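CAS6A (PDB 4C97) probably acts as a Cas6-family endoribonuclease that cuts precursor CRISPR RNA into the short guide RNAs used in antiviral defence. Local coordinates at residues 16-20 against 55-61; 24-28 against 86-90; 170-174 against 211-215; 6-10 against 221-225. The protein carries 1 engineered substitution. One frame throughout, in Å; residues are numbered along the deposited sequence.

Interaction 1. Residues 16-20 against 55-61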
loop_
_atom_site.group_PDB
_atom_site.type_symbol
_atom_site.label_atom_id
_atom_site.label_comp_id
_atom_site.label_asym_id
_atom_site.label_seq_id
_atom_site.Cartn_x
_atom_site.Cartn_y
_atom_site.Cartn_z
ATOM N N GLY A 16 -17.718 16.385 1.743
ATOM C CA GLY A 16 -17.516 17.311 0.651
ATOM C C GLY A 16 -17.864 16.638 -0.650
ATOM O O GLY A 16 -18.116 15.439 -0.686
ATOM N N GLU A 17 -17.884 17.419 -1.719
ATOM C CA GLU A 17 -18.239 16.926 -3.038
ATOM C C GLU A 17 -17.013 16.333 -3.740
ATOM O O GLU A 17 -15.912 16.883 -3.673
ATOM C CB GLU A 17 -18.830 18.074 -3.869
ATOM C CG GLU A 17 -20.126 17.742 -4.583
ATOM C CD GLU A 17 -20.750 18.956 -5.237
ATOM O OE1 GLU A 17 -20.721 20.046 -4.628
ATOM O OE2 GLU A 17 -21.256 18.823 -6.370
ATOM N N GLY A 18 -17.199 15.198 -4.398
ATOM C CA GLY A 18 -16.155 14.625 -5.227
ATOM C C GLY A 18 -15.266 13.642 -4.496
ATOM O O GLY A 18 -15.594 13.176 -3.407
ATOM N N LEU A 19 -14.138 13.316 -5.117
ATOM C CA LEU A 19 -13.149 12.463 -4.498
ATOM C C LEU A 19 -11.820 13.166 -4.445
ATOM O O LEU A 19 -11.555 14.067 -5.228
ATOM C CB LEU A 19 -13.000 11.163 -5.273
ATOM C CG LEU A 19 -14.191 10.226 -5.122
ATOM C CD1 LEU A 19 -14.593 9.689 -6.475
ATOM C CD2 LEU A 19 -13.830 9.109 -4.151
ATOM N N PRO A 20 -10.972 12.754 -3.512
ATOM C CA PRO A 20 -9.629 13.323 -3.518
ATOM C C PRO A 20 -8.925 13.044 -4.827
ATOM O O PRO A 20 -9.239 12.056 -5.507
ATOM C CB PRO A 20 -8.927 12.569 -2.385
ATOM C CG PRO A 20 -9.987 12.044 -1.548
ATOM C CD PRO A 20 -11.121 11.744 -2.453
ATOM N N ARG A 55 -16.780 6.736 -2.632
ATOM C CA ARG A 55 -17.748 7.148 -3.635
ATOM C C ARG A 55 -18.131 8.582 -3.328
ATOM O O ARG A 55 -17.819 9.097 -2.250
ATOM C CB ARG A 55 -18.989 6.260 -3.545
ATOM C CG ARG A 55 -19.604 6.240 -2.146
ATOM C CD ARG A 55 -20.850 5.374 -2.061
ATOM N NE ARG A 55 -21.661 5.731 -0.894
ATOM C CZ ARG A 55 -21.740 5.029 0.237
ATOM N NH1 ARG A 55 -21.069 3.889 0.393
ATOM N NH2 ARG A 55 -22.511 5.469 1.225
ATOM N N GLU A 56 -18.811 9.222 -4.271
ATOM C CA GLU A 56 -19.373 10.539 -4.036
ATOM C C GLU A 56 -20.211 10.492 -2.767
ATOM O O GLU A 56 -21.110 9.665 -2.645
ATOM C CB GLU A 56 -20.245 10.955 -5.219
ATOM C CG GLU A 56 -20.765 12.378 -5.133
ATOM C CD GLU A 56 -19.686 13.412 -5.351
ATOM O OE1 GLU A 56 -18.725 13.129 -6.096
ATOM O OE2 GLU A 56 -19.797 14.509 -4.764
ATOM N N GLY A 57 -19.893 11.363 -1.815
ATOM C CA GLY A 57 -20.656 11.476 -0.587
ATOM C C GLY A 57 -20.153 10.587 0.531
ATOM O O GLY A 57 -20.628 10.688 1.663
ATOM N N ALA A 58 -19.197 9.715 0.217
ATOM C CA ALA A 58 -18.597 8.824 1.208
ATOM C C ALA A 58 -17.165 8.528 0.792
ATOM O O ALA A 58 -16.750 7.363 0.654
ATOM C CB ALA A 58 -19.403 7.539 1.339
ATOM N N ALA A 59 -16.416 9.604 0.592
ATOM C CA ALA A 59 -15.038 9.533 0.134
ATOM C C ALA A 59 -14.097 9.482 1.318
ATOM O O ALA A 59 -14.433 9.910 2.427
ATOM C CB ALA A 59 -14.709 10.736 -0.750
ATOM N N TRP A 60 -12.920 8.929 1.087
ATOM C CA TRP A 60 -11.906 8.943 2.116
ATOM C C TRP A 60 -10.519 9.019 1.511
ATOM O O TRP A 60 -10.311 8.720 0.330
ATOM C CB TRP A 60 -12.025 7.704 3.004
ATOM C CG TRP A 60 -12.061 6.405 2.218
ATOM C CD1 TRP A 60 -13.176 5.746 1.793
ATOM C CD2 TRP A 60 -10.942 5.620 1.796
ATOM N NE1 TRP A 60 -12.817 4.604 1.108
ATOM C CE2 TRP A 60 -11.450 4.508 1.091
ATOM C CE3 TRP A 60 -9.555 5.750 1.914
ATOM C CZ2 TRP A 60 -10.626 3.542 0.535
ATOM C CZ3 TRP A 60 -8.737 4.799 1.348
ATOM C CH2 TRP A 60 -9.278 3.708 0.665
ATOM N N ALA A 61 -9.572 9.411 2.352
ATOM C CA ALA A 61 -8.171 9.360 1.974
ATOM C C ALA A 61 -7.436 8.562 3.013
ATOM O O ALA A 61 -7.959 8.343 4.102
ATOM C CB ALA A 61 -7.596 10.733 1.865
HETATM O O HOH W 1 -17.702 13.057 -1.773
#
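Start at Arg55, which opens a type II beta turn running to Ala58. Its side chain leaves the contact, but its backbone N sits 4.1 Å from Leu19 CD2. Glu56 makes the one direct polar link between the segments: its side chain curls back (chi1 t, chi2 p), so that OE2 accepts a hydrogen bond from Gly18 N at 2.7 Å and also lies 3.3 Å from Glu17 CG. Gly57 takes the positive-phi corner of the turn, and its N donates to water 1, 2.8 Å away. That water in turn donates to Gly16 O and Gly18 O, each at 2.7 Å, filling the gap between turn and loop. This is the two-residue hairpin joining strands 48-55 and 58-65 of the N-terminal ferredoxin-like domain, and 16-20 is the loop leading from its first strand into its first helix. Further on, Ala59 points its methyl into the loop: CB lies 3.7 Å from Gly18 O, 3.9 Å from Leu19 CD2 and 4.1 Å from Pro20 CD, while its backbone pairs with Leu14 of strand 6-15. Trp60 turns its indole to the other face of the sheet, to stack on Trp104 and meet His102 edge-to-face, and leaves its O 3.8 Å from Pro20 CG. Ala61 CB then touches the same Pro20 CG at 4.4 Å.

Interaction 2. Residues 24-28 against 86-90. With SO4 (sulfate ion), chain C.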
loop_
_atom_site.group_PDB
_atom_site.type_symbol
_atom_site.label_atom_id
_atom_site.label_comp_id
_atom_site.label_asym_id
_atom_site.label_seq_id
_atom_site.Cartn_x
_atom_site.Cartn_y
_atom_site.Cartn_z
ATOM N N GLY A 24 -3.355 16.479 -5.393
ATOM C CA GLY A 24 -3.779 17.292 -4.257
ATOM C C GLY A 24 -3.512 16.584 -2.923
ATOM O O GLY A 24 -3.048 17.202 -1.938
ATOM N N LEU A 25 -3.818 15.286 -2.882
ATOM C CA LEU A 25 -3.527 14.479 -1.689
ATOM C C LEU A 25 -2.029 14.475 -1.376
ATOM O O LEU A 25 -1.611 14.755 -0.234
ATOM C CB LEU A 25 -4.043 13.046 -1.866
ATOM C CG LEU A 25 -3.801 12.117 -0.676
ATOM C CD1 LEU A 25 -4.373 12.663 0.619
ATOM C CD2 LEU A 25 -4.402 10.737 -0.968
ATOM N N ARG A 26 -1.199 14.172 -2.383
ATOM C CA ARG A 26 0.232 14.167 -2.123
ATOM C C ARG A 26 0.737 15.550 -1.714
ATOM O O ARG A 26 1.592 15.663 -0.837
ATOM C CB ARG A 26 1.035 13.630 -3.309
ATOM C CG ARG A 26 2.459 13.271 -2.905
ATOM C CD ARG A 26 3.200 12.606 -4.016
ATOM N NE ARG A 26 3.516 13.519 -5.108
ATOM C CZ ARG A 26 4.109 13.133 -6.228
ATOM N NH1 ARG A 26 4.450 11.856 -6.393
ATOM N NH2 ARG A 26 4.372 14.007 -7.174
ATOM N N GLY A 27 0.234 16.604 -2.361
ATOM C CA GLY A 27 0.657 17.965 -2.021
ATOM C C GLY A 27 0.333 18.322 -0.591
ATOM O O GLY A 27 1.131 18.961 0.137
ATOM N N PHE A 28 -0.854 17.901 -0.171
ATOM C CA PHE A 28 -1.257 18.083 1.226
ATOM C C PHE A 28 -0.305 17.366 2.192
ATOM O O PHE A 28 0.224 17.958 3.176
ATOM C CB PHE A 28 -2.671 17.556 1.372
ATOM C CG PHE A 28 -3.128 17.448 2.785
ATOM C CD1 PHE A 28 -3.503 18.579 3.488
ATOM C CD2 PHE A 28 -3.202 16.219 3.400
ATOM C CE1 PHE A 28 -3.929 18.479 4.790
ATOM C CE2 PHE A 28 -3.628 16.120 4.706
ATOM C CZ PHE A 28 -3.991 17.247 5.389
ATOM N N VAL A 86 -9.600 20.837 4.438
ATOM C CA VAL A 86 -8.332 20.625 3.750
ATOM C C VAL A 86 -8.600 20.504 2.266
ATOM O O VAL A 86 -9.654 20.021 1.858
ATOM C CB VAL A 86 -7.640 19.315 4.210
ATOM C CG1 VAL A 86 -7.246 19.415 5.666
ATOM C CG2 VAL A 86 -8.549 18.118 3.995
ATOM N N ARG A 87 -7.641 20.927 1.455
ATOM C CA ARG A 87 -7.748 20.745 0.020
ATOM C C ARG A 87 -6.979 19.506 -0.393
ATOM O O ARG A 87 -5.779 19.409 -0.158
ATOM C CB ARG A 87 -7.198 21.959 -0.714
ATOM C CG ARG A 87 -7.906 23.261 -0.341
ATOM C CD ARG A 87 -7.553 24.388 -1.291
ATOM N NE ARG A 87 -8.160 24.219 -2.611
ATOM C CZ ARG A 87 -9.421 24.529 -2.902
ATOM N NH1 ARG A 87 -10.213 25.027 -1.970
ATOM N NH2 ARG A 87 -9.882 24.343 -4.130
ATOM N N LEU A 88 -7.691 18.571 -1.016
ATOM C CA LEU A 88 -7.097 17.351 -1.540
ATOM C C LEU A 88 -7.463 17.294 -3.008
ATOM O O LEU A 88 -7.970 16.286 -3.497
ATOM C CB LEU A 88 -7.666 16.129 -0.818
ATOM C CG LEU A 88 -7.552 16.163 0.702
ATOM C CD1 LEU A 88 -8.255 14.968 1.320
ATOM C CD2 LEU A 88 -6.105 16.217 1.139
ATOM N N GLY A 89 -7.213 18.401 -3.693
ATOM C CA GLY A 89 -7.861 18.685 -4.957
ATOM C C GLY A 89 -9.058 19.522 -4.568
ATOM O O GLY A 89 -8.903 20.685 -4.176
ATOM N N PRO A 90 -10.257 18.934 -4.617
ATOM C CA PRO A 90 -11.377 19.671 -4.024
ATOM C C PRO A 90 -11.182 19.863 -2.519
ATOM O O PRO A 90 -10.398 19.132 -1.900
ATOM C CB PRO A 90 -12.570 18.746 -4.259
ATOM C CG PRO A 90 -12.156 17.816 -5.350
ATOM C CD PRO A 90 -10.677 17.651 -5.208
HETATM S S SO4 C . 6.550 11.806 -9.346
HETATM O O1 SO4 C . 5.383 10.975 -9.169
HETATM O O2 SO4 C . 7.176 11.401 -10.596
HETATM O O3 SO4 C . 6.133 13.198 -9.377
HETATM O O4 SO4 C . 7.475 11.643 -8.233
HETATM O O HOH W 2 -3.010 19.850 -2.000
#
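Leu25 and Phe28 of the helix mesh with Val86 and Leu88 without any direct hydrogen bond between the segments. Phe28, with chi1 in t, swings its ring off the helix toward the other segment: CE1 reaches Val86 CG1 at 3.6 Å and CG reaches Leu88 CD2 at 3.6 Å. Leu88 adopts the m,t rotamer, which carries its end inward, so that CD2 also meets Leu25 CD1 at 4.0 Å; Leu25, in t,p, lies alongside. Gly24 lets the helix come this close. Its CA is 4.3 Å from Leu88 CA and 3.7 Å from Gly89 N, and a CB would run into Leu88 C and Gly89 N. Water 2 donates to Gly24 O at 2.6 Å and, weakly, to Arg87 O at 3.4 Å. On another side of the helix, Arg26 stretches out (t,t,p) to a sulfate, NH1 to O1 at 3.1 Å and NH2 to O3 at 2.9 Å; the ion, probably from the crystallisation liquor, is also held by Lys230 NZ, and Arg26 NH1 bonds to Ser232 OG as well. The packing itself is that of a ferredoxin-like domain, its first helix, 22-36, lying against the sheet and meeting the turn between edge strand 85-87 and strand 91-109.

Interaction 3. Residues 170-174 against 211-215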
loop_
_atom_site.group_PDB
_atom_site.type_symbol
_atom_site.label_atom_id
_atom_site.label_comp_id
_atom_site.label_asym_id
_atom_site.label_seq_id
_atom_site.Cartn_x
_atom_site.Cartn_y
_atom_site.Cartn_z
ATOM N N ALA A 170 13.669 -17.820 -4.054
ATOM C CA ALA A 170 12.419 -18.578 -4.142
ATOM C C ALA A 170 11.214 -17.675 -4.392
ATOM O O ALA A 170 10.389 -17.947 -5.267
ATOM C CB ALA A 170 12.212 -19.369 -2.893
ATOM N N LEU A 171 11.105 -16.604 -3.618
ATOM C CA LEU A 171 9.937 -15.738 -3.738
ATOM C C LEU A 171 9.848 -15.140 -5.135
ATOM O O LEU A 171 8.779 -15.144 -5.752
ATOM C CB LEU A 171 9.986 -14.614 -2.711
ATOM C CG LEU A 171 9.773 -15.042 -1.263
ATOM C CD1 LEU A 171 10.224 -13.950 -0.334
ATOM C CD2 LEU A 171 8.302 -15.430 -1.004
ATOM N N LEU A 172 10.970 -14.634 -5.642
ATOM C CA LEU A 172 10.935 -13.901 -6.903
ATOM C C LEU A 172 10.928 -14.804 -8.123
ATOM O O LEU A 172 10.259 -14.504 -9.102
ATOM C CB LEU A 172 12.107 -12.935 -6.995
ATOM C CG LEU A 172 12.153 -11.867 -5.912
ATOM C CD1 LEU A 172 13.168 -10.788 -6.304
ATOM C CD2 LEU A 172 10.803 -11.263 -5.632
ATOM N N GLU A 173 11.661 -15.914 -8.063
ATOM C CA GLU A 173 11.854 -16.757 -9.240
ATOM C C GLU A 173 10.897 -17.939 -9.318
ATOM O O GLU A 173 10.543 -18.362 -10.413
ATOM C CB GLU A 173 13.292 -17.294 -9.299
ATOM C CG GLU A 173 14.342 -16.196 -9.393
ATOM C CD GLU A 173 14.150 -15.321 -10.628
ATOM O OE1 GLU A 173 13.877 -15.871 -11.719
ATOM O OE2 GLU A 173 14.247 -14.082 -10.508
ATOM N N ARG A 174 10.487 -18.484 -8.180
ATOM C CA ARG A 174 9.708 -19.721 -8.224
ATOM C C ARG A 174 8.197 -19.496 -8.078
ATOM O O ARG A 174 7.390 -20.320 -8.526
ATOM C CB ARG A 174 10.231 -20.732 -7.201
ATOM C CG ARG A 174 9.730 -22.129 -7.450
ATOM C CD ARG A 174 10.479 -23.182 -6.631
ATOM N NE ARG A 174 10.064 -23.204 -5.225
ATOM C CZ ARG A 174 10.847 -22.908 -4.185
ATOM N NH1 ARG A 174 12.112 -22.538 -4.344
ATOM N NH2 ARG A 174 10.355 -22.982 -2.963
ATOM N N GLU A 211 10.129 -19.660 3.872
ATOM C CA GLU A 211 9.666 -19.015 2.642
ATOM C C GLU A 211 8.176 -18.668 2.675
ATOM O O GLU A 211 7.759 -17.578 2.249
ATOM C CB GLU A 211 9.968 -19.918 1.450
ATOM C CG GLU A 211 11.472 -19.969 1.090
ATOM C CD GLU A 211 11.840 -21.113 0.151
ATOM O OE1 GLU A 211 10.930 -21.859 -0.273
ATOM O OE2 GLU A 211 13.048 -21.271 -0.153
ATOM N N ALA A 212 7.370 -19.619 3.155
ATOM C CA ALA A 212 5.925 -19.421 3.242
ATOM C C ALA A 212 5.588 -18.324 4.271
ATOM O O ALA A 212 4.652 -17.532 4.093
ATOM C CB ALA A 212 5.238 -20.759 3.604
ATOM N N LEU A 213 6.369 -18.272 5.349
ATOM C CA LEU A 213 6.203 -17.173 6.300
ATOM C C LEU A 213 6.510 -15.794 5.678
ATOM O O LEU A 213 5.732 -14.833 5.843
ATOM C CB LEU A 213 7.059 -17.378 7.539
ATOM C CG LEU A 213 6.663 -16.444 8.660
ATOM C CD1 LEU A 213 5.275 -16.780 9.188
ATOM C CD2 LEU A 213 7.712 -16.488 9.774
ATOM N N TRP A 214 7.649 -15.693 4.989
ATOM C CA TRP A 214 7.970 -14.466 4.289
ATOM C C TRP A 214 6.883 -14.097 3.271
ATOM O O TRP A 214 6.491 -12.936 3.164
ATOM C CB TRP A 214 9.337 -14.592 3.607
ATOM C CG TRP A 214 10.460 -14.201 4.522
ATOM C CD1 TRP A 214 11.174 -15.018 5.354
ATOM C CD2 TRP A 214 10.973 -12.873 4.732
ATOM N NE1 TRP A 214 12.107 -14.286 6.057
ATOM C CE2 TRP A 214 11.997 -12.963 5.696
ATOM C CE3 TRP A 214 10.651 -11.619 4.191
ATOM C CZ2 TRP A 214 12.714 -11.862 6.125
ATOM C CZ3 TRP A 214 11.369 -10.521 4.617
ATOM C CH2 TRP A 214 12.388 -10.648 5.572
ATOM N N LEU A 215 6.390 -15.076 2.508
ATOM C CA LEU A 215 5.298 -14.775 1.573
ATOM C C LEU A 215 4.101 -14.150 2.313
ATOM O O LEU A 215 3.554 -13.101 1.900
ATOM C CB LEU A 215 4.883 -16.025 0.791
ATOM C CG LEU A 215 3.787 -15.818 -0.253
ATOM C CD1 LEU A 215 4.212 -14.861 -1.389
ATOM C CD2 LEU A 215 3.350 -17.151 -0.823
HETATM O O HOH W 3 14.016 -22.698 -2.056
#
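Leu171 pushes its isobutyl group against one side of helix 209-225: CD1 lies 4.1 Å from Trp214 CB, and CD2 is 3.9 Å from both Leu215 CB and Glu211 O. These three partners are one turn apart or side by side on that helix, so the leucine rests on the surface of a single turn. The Trp214 indole leads off elsewhere, to meet Phe114 edge-to-face and to touch Leu152 and Leu155 of helix 144-158. The two segments cross almost at right angles (-87°) with their axes 11.0 Å apart at closest approach, which keeps the contact short. In the fold, helix 209-225 is the second helix of the C-terminal ferredoxin-like domain, and helix 165-174 appears to be an extra element, lying between that domain's first helix, 144-158, and its strand 176-186 in sequence. Beside the leucine the contact turns polar. Arg174 NH2 forms a salt bridge with Glu211 OE1 at 3.0 Å, and water 3 closes a second path, accepting from Arg174 NH1 at 3.0 Å and donating to Glu211 OE2 at 2.6 Å. The guanidinium is held further by NE, which bonds to the carbonyl O of Pro205. Between salt bridge and leucine sits the small Ala170, whose CB comes to 3.4 Å from Glu211 OE2.

Interaction 4. Residues 6-10 against 221-225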
loop_
_atom_site.group_PDB
_atom_site.type_symbol
_atom_site.label_atom_id
_atom_site.label_comp_id
_atom_site.label_asym_id
_atom_site.label_seq_id
_atom_site.Cartn_x
_atom_site.Cartn_y
_atom_site.Cartn_z
ATOM N N VAL A 6 6.470 0.203 14.758
ATOM C CA VAL A 6 5.110 0.474 14.311
ATOM C C VAL A 6 5.027 0.762 12.823
ATOM O O VAL A 6 5.918 1.365 12.227
ATOM C CB VAL A 6 4.533 1.704 15.065
ATOM C CG1 VAL A 6 5.299 2.948 14.727
ATOM C CG2 VAL A 6 3.098 1.926 14.758
ATOM N N LEU A 7 3.939 0.308 12.217
ATOM C CA LEU A 7 3.539 0.889 10.953
ATOM C C LEU A 7 2.047 1.083 11.001
ATOM O O LEU A 7 1.347 0.426 11.789
ATOM C CB LEU A 7 4.022 0.067 9.756
ATOM C CG LEU A 7 3.446 -1.312 9.501
ATOM C CD1 LEU A 7 3.986 -1.815 8.168
ATOM C CD2 LEU A 7 3.759 -2.313 10.588
ATOM N N ALA A 8 1.558 2.040 10.213
ATOM C CA ALA A 8 0.174 2.454 10.358
ATOM C C ALA A 8 -0.409 2.981 9.060
ATOM O O ALA A 8 0.315 3.489 8.204
ATOM C CB ALA A 8 0.078 3.523 11.420
ATOM N N ALA A 9 -1.721 2.817 8.925
ATOM C CA ALA A 9 -2.488 3.429 7.845
ATOM C C ALA A 9 -3.660 4.102 8.507
ATOM O O ALA A 9 -4.542 3.449 9.085
ATOM C CB ALA A 9 -2.965 2.374 6.855
ATOM N N LEU A 10 -3.648 5.433 8.447
ATOM C CA LEU A 10 -4.733 6.214 8.989
ATOM C C LEU A 10 -5.652 6.680 7.879
ATOM O O LEU A 10 -5.188 7.147 6.823
ATOM C CB LEU A 10 -4.175 7.424 9.723
ATOM C CG LEU A 10 -3.582 7.156 11.105
ATOM C CD1 LEU A 10 -2.344 6.294 11.038
ATOM C CD2 LEU A 10 -3.253 8.494 11.768
ATOM N N PHE A 221 2.223 -6.868 4.723
ATOM C CA PHE A 221 2.848 -5.564 4.522
ATOM C C PHE A 221 2.183 -4.770 3.408
ATOM O O PHE A 221 2.097 -3.526 3.475
ATOM C CB PHE A 221 4.319 -5.790 4.217
ATOM C CG PHE A 221 5.128 -4.555 4.088
ATOM C CD1 PHE A 221 5.260 -3.667 5.144
ATOM C CD2 PHE A 221 5.816 -4.280 2.908
ATOM C CE1 PHE A 221 6.048 -2.543 5.030
ATOM C CE2 PHE A 221 6.588 -3.147 2.802
ATOM C CZ PHE A 221 6.712 -2.288 3.870
ATOM N N ALA A 222 1.732 -5.490 2.365
ATOM C CA ALA A 222 1.051 -4.824 1.247
ATOM C C ALA A 222 -0.055 -3.814 1.645
ATOM O O ALA A 222 -0.189 -2.739 1.032
ATOM C CB ALA A 222 0.517 -5.863 0.277
ATOM N N PHE A 223 -0.816 -4.144 2.678
ATOM C CA PHE A 223 -1.877 -3.284 3.191
ATOM C C PHE A 223 -1.335 -1.886 3.493
ATOM O O PHE A 223 -2.018 -0.877 3.295
ATOM C CB PHE A 223 -2.431 -3.897 4.483
ATOM C CG PHE A 223 -3.525 -3.100 5.132
ATOM C CD1 PHE A 223 -4.830 -3.182 4.684
ATOM C CD2 PHE A 223 -3.258 -2.289 6.231
ATOM C CE1 PHE A 223 -5.832 -2.474 5.286
ATOM C CE2 PHE A 223 -4.259 -1.578 6.835
ATOM C CZ PHE A 223 -5.555 -1.673 6.384
ATOM N N TYR A 224 -0.120 -1.845 4.029
ATOM C CA TYR A 224 0.520 -0.591 4.430
ATOM C C TYR A 224 1.313 0.029 3.288
ATOM O O TYR A 224 1.215 1.237 3.052
ATOM C CB TYR A 224 1.424 -0.817 5.647
ATOM C CG TYR A 224 0.631 -1.296 6.831
ATOM C CD1 TYR A 224 -0.093 -0.399 7.610
ATOM C CD2 TYR A 224 0.572 -2.638 7.158
ATOM C CE1 TYR A 224 -0.847 -0.816 8.666
ATOM C CE2 TYR A 224 -0.178 -3.072 8.240
ATOM C CZ TYR A 224 -0.882 -2.156 8.989
ATOM O OH TYR A 224 -1.646 -2.569 10.046
ATOM N N SER A 225 2.114 -0.779 2.593
ATOM C CA SER A 225 3.044 -0.217 1.611
ATOM C C SER A 225 2.416 0.062 0.244
ATOM O O SER A 225 2.821 0.984 -0.484
ATOM C CB SER A 225 4.227 -1.156 1.396
ATOM O OG SER A 225 3.776 -2.388 0.894
#
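On strand 6-10 alternate residues supply a bump and a hollow to helix 221-225. Leu7 is the bump. It lodges between two aromatic rings one helical turn apart, with CD1 3.8 Å from Phe221 CD1, at that ring's edge, and 3.6 Å from Tyr224 CG. Its CG sits over the face of the Tyr224 ring, 3.9 Å from the centroid and only 13° off the normal, a clear CH-pi contact. The hollow is at Ala9, where a small methyl leaves room for rings: CB meets Tyr224 CD1 at 4.1 Å and Phe223 CE2 at 4.2 Å. The Tyr224 ring pushes in edgewise against the strand backbone, with CD1 3.7 Å from Ala8 C and CE1 3.7 Å from Ala9 N. Ala8 itself turns its CB away, to the face covered by helix 68-79. The segments run at 60° with axes 8.3 Å apart, close enough for the rings to reach the backbone. Phe223 also makes a cation-pi contact with Arg62. Here the first strand of the N-terminal domain meets the end of the second helix of the C-terminal one, forming part of the interface between the two ferredoxin-like domains of this Cas6 protein.

How the interactions relate
Interactions 1 and 2 are neighbours, centres 12 Å apart, at one end of the N-terminal domain. They touch through Leu19 and Pro90 and through Ala61 and Leu25, and their segments alternate along the chain, so the loop, helix, hairpin and edge-strand turn interlock around one sheet. Interaction 3 lies about 38 Å from the centres of both, across the molecule in the C-terminal domain. Interaction 4 stands between, 20 to 22 Å from the centre of each: its strand 6-15 belongs to the sheet reached by interactions 1 and 2, and its helix 209-225 also serves interaction 3. Joining segments whose nearest ends are 211 positions apart, it encloses the other three in sequence and couples the two domains.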